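Long-range contact in transcriptional regulatory protein RcsB (PDB 6EO3), which probably acts as the DNA-binding response regulator of the Rcs signaling system, controlling transcription of numerous genes with or without RcsA: residues Leu86-Asn91 and Val107-Ala112. The protein carries 1 engineered substitution. Sequence-based numbering, arbitrary orientation.
Sequences LTMNNN and VLKQGA
L86-T87 and V107-L108 pair as parallel strand ends, and T87 is hydrogen-bonded to the residues before and after L108: its N donates to V107 O at 3.1 Å. Its O accepts from K109 N at 2.8 Å. The second donor sits well above the T87 carbonyl plane, where the chain leaves the strand for the 3-10 turn at K109-Q110.

L86 and V107 share one face of the sheet. L86 CD1 meets V107 CG1 at 3.8 Å, and L116 of helix 112-125 packs on the same leucine. T87 and L108 point to the other face, where L108 CD2 lies 3.7 Å from N89 O.

K109 reaches across the end of strand 82-87. With CG anti to the backbone N (chi1 -159°), its chain passes between L86 and M88, crossing each at about a right angle. M88 SD rests on K109 CB at 3.6 Å, and L86 CG lies near K109 CG. The amine forms salt bridges with D10 and D56.

Q110 bends at chi2 (89°) to bring its amide back to the M88 backbone. NE2 donates to M88 O at 3.2 Å, tilted 18° from the carbonyl plane, while Q110 CG touches M88 CE. T87 OG1 accepts from N89 N at 3.0 Å in an ST turn.

This is the last beta-alpha-beta unit of the CheY-like receiver domain. The packed stem and the two salt bridges probably help keep K109 NZ beside D56, the predicted phosphorylation site. K109 matches the conserved lysine of receiver domains, which in relatives contacts the phosphorylated aspartate, so the contact is consistent with a role in placing that lysine.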
ATOM      1  N   LEU A  86      -9.522  -6.920  19.509  1.00 43.16           N
ATOM      2  CA  LEU A  86     -10.418  -8.049  19.549  1.00 44.96           C
ATOM      3  C   LEU A  86     -11.250  -7.992  18.280  1.00 46.62           C
ATOM      4  O   LEU A  86     -11.950  -7.014  18.040  1.00 48.15           O
ATOM      5  CB  LEU A  86     -11.294  -7.952  20.801  1.00 45.34           C
ATOM      6  CG  LEU A  86     -11.921  -9.227  21.360  1.00 49.18           C
ATOM      7  CD1 LEU A  86     -10.877 -10.231  21.816  1.00 50.14           C
ATOM      8  CD2 LEU A  86     -12.851  -8.879  22.520  1.00 50.98           C
ATOM      9  N   THR A  87     -11.156  -9.016  17.443  1.00 45.41           N
ATOM     10  CA  THR A  87     -11.837  -8.950  16.165  1.00 46.54           C
ATOM     11  C   THR A  87     -12.517 -10.255  15.766  1.00 47.19           C
ATOM     12  O   THR A  87     -12.072 -11.353  16.076  1.00 48.60           O
ATOM     13  CB  THR A  87     -10.898  -8.464  15.033  1.00 48.23           C
ATOM     14  OG1 THR A  87     -11.649  -8.297  13.813  1.00 50.32           O
ATOM     15  CG2 THR A  87      -9.748  -9.438  14.806  1.00 49.73           C
ATOM     16  N   MET A  88     -13.623 -10.090  15.070  1.00 41.18           N
ATOM     17  CA  MET A  88     -14.371 -11.189  14.534  1.00 43.99           C
ATOM     18  C   MET A  88     -13.806 -11.559  13.154  1.00 44.70           C
ATOM     19  O   MET A  88     -14.066 -12.641  12.648  1.00 46.46           O
ATOM     20  CB  MET A  88     -15.839 -10.773  14.448  1.00 46.01           C
ATOM     21  CG  MET A  88     -16.818 -11.887  14.720  1.00 49.75           C
ATOM     22  SD  MET A  88     -16.785 -12.551  16.395  1.00 49.29           S
ATOM     23  CE  MET A  88     -18.059 -13.793  16.170  1.00 51.42           C
ATOM     24  N   ASN A  89     -12.999 -10.668  12.581  1.00 44.86           N
ATOM     25  CA  ASN A  89     -12.460 -10.810  11.235  1.00 45.49           C
ATOM     26  C   ASN A  89     -11.270 -11.740  11.217  1.00 47.25           C
ATOM     27  O   ASN A  89     -10.256 -11.453  11.848  1.00 48.58           O
ATOM     28  CB  ASN A  89     -12.028  -9.432  10.726  1.00 45.63           C
ATOM     29  CG  ASN A  89     -11.811  -9.386   9.220  1.00 48.07           C
ATOM     30  OD1 ASN A  89     -11.508 -10.392   8.573  1.00 48.62           O
ATOM     31  ND2 ASN A  89     -11.967  -8.196   8.651  1.00 47.78           N
ATOM     32  N   ASN A  90     -11.378 -12.839  10.476  1.00 49.62           N
ATOM     33  CA  ASN A  90     -10.294 -13.818  10.407  1.00 52.10           C
ATOM     34  C   ASN A  90      -9.434 -13.727   9.139  1.00 53.10           C
ATOM     35  O   ASN A  90      -8.695 -14.657   8.833  1.00 57.78           O
ATOM     36  CB  ASN A  90     -10.826 -15.250  10.623  1.00 55.34           C
ATOM     37  CG  ASN A  90     -11.754 -15.728   9.513  1.00 58.38           C
ATOM     38  OD1 ASN A  90     -11.950 -15.055   8.496  1.00 58.48           O
ATOM     39  ND2 ASN A  90     -12.337 -16.907   9.712  1.00 59.84           N
ATOM     40  N   ASN A  91      -9.500 -12.609   8.423  1.00 52.03           N
ATOM     41  CA  ASN A  91      -8.666 -12.415   7.236  1.00 55.03           C
ATOM     42  C   ASN A  91      -7.200 -12.100   7.573  1.00 54.93           C
ATOM     43  O   ASN A  91      -6.920 -11.116   8.257  1.00 53.24           O
ATOM     44  CB  ASN A  91      -9.216 -11.301   6.359  1.00 56.68           C
ATOM     45  CG  ASN A  91      -8.577 -11.284   4.986  1.00 60.94           C
ATOM     46  OD1 ASN A  91      -7.660 -10.504   4.721  1.00 60.42           O
ATOM     47  ND2 ASN A  91      -9.041 -12.169   4.109  1.00 64.66           N
ATOM     48  N   VAL A 107      -6.563 -10.796  19.128  1.00 38.72           N
ATOM     49  CA  VAL A 107      -7.275 -11.997  19.565  1.00 37.75           C
ATOM     50  C   VAL A 107      -8.583 -12.142  18.786  1.00 37.97           C
ATOM     51  O   VAL A 107      -9.326 -11.173  18.602  1.00 38.62           O
ATOM     52  CB  VAL A 107      -7.573 -11.950  21.086  1.00 38.01           C
ATOM     53  CG1 VAL A 107      -8.439 -13.123  21.534  1.00 38.55           C
ATOM     54  CG2 VAL A 107      -6.282 -11.924  21.892  1.00 38.07           C
ATOM     55  N   LEU A 108      -8.865 -13.359  18.331  1.00 38.31           N
ATOM     56  CA  LEU A 108     -10.115 -13.634  17.631  1.00 37.92           C
ATOM     57  C   LEU A 108     -11.211 -13.721  18.653  1.00 40.13           C
ATOM     58  O   LEU A 108     -11.111 -14.476  19.630  1.00 41.75           O
ATOM     59  CB  LEU A 108     -10.033 -14.925  16.819  1.00 38.42           C
ATOM     60  CG  LEU A 108      -9.100 -14.828  15.615  1.00 37.86           C
ATOM     61  CD1 LEU A 108      -9.016 -16.173  14.930  1.00 40.45           C
ATOM     62  CD2 LEU A 108      -9.585 -13.777  14.628  1.00 38.52           C
ATOM     63  N   LYS A 109     -12.259 -12.937  18.420  1.00 41.99           N
ATOM     64  CA  LYS A 109     -13.337 -12.762  19.390  1.00 43.25           C
ATOM     65  C   LYS A 109     -14.031 -14.088  19.690  1.00 44.09           C
ATOM     66  O   LYS A 109     -14.459 -14.328  20.817  1.00 48.14           O
ATOM     67  CB  LYS A 109     -14.339 -11.722  18.867  1.00 44.90           C
ATOM     68  CG  LYS A 109     -15.220 -11.077  19.933  1.00 47.31           C
ATOM     69  CD  LYS A 109     -16.267 -10.144  19.327  1.00 49.54           C
ATOM     70  CE  LYS A 109     -15.627  -8.943  18.655  1.00 51.29           C
ATOM     71  NZ  LYS A 109     -16.601  -7.864  18.333  1.00 54.02           N
ATOM     72  N   GLN A 110     -14.101 -14.958  18.687  1.00 43.00           N
ATOM     73  CA  GLN A 110     -14.706 -16.283  18.837  1.00 43.67           C
ATOM     74  C   GLN A 110     -13.997 -17.146  19.890  1.00 44.13           C
ATOM     75  O   GLN A 110     -14.577 -18.132  20.369  1.00 44.42           O
ATOM     76  CB  GLN A 110     -14.701 -17.046  17.507  1.00 43.55           C
ATOM     77  CG  GLN A 110     -15.443 -16.385  16.363  1.00 42.35           C
ATOM     78  CD  GLN A 110     -14.569 -15.450  15.546  1.00 41.87           C
ATOM     79  OE1 GLN A 110     -13.544 -14.945  16.023  1.00 40.70           O
ATOM     80  NE2 GLN A 110     -14.984 -15.187  14.317  1.00 41.74           N
ATOM     81  N   GLY A 111     -12.744 -16.804  20.209  1.00 41.90           N
ATOM     82  CA  GLY A 111     -11.993 -17.491  21.262  1.00 44.02           C
ATOM     83  C   GLY A 111     -11.646 -16.632  22.458  1.00 43.97           C
ATOM     84  O   GLY A 111     -10.713 -16.939  23.196  1.00 45.59           O
ATOM     85  N   ALA A 112     -12.411 -15.567  22.667  1.00 44.51           N
ATOM     86  CA  ALA A 112     -12.140 -14.630  23.757  1.00 43.65           C
ATOM     87  C   ALA A 112     -12.080 -15.300  25.136  1.00 44.05           C
ATOM     88  O   ALA A 112     -11.104 -15.107  25.870  1.00 42.70           O
ATOM     89  CB  ALA A 112     -13.154 -13.490  23.750  1.00 43.22           C
TER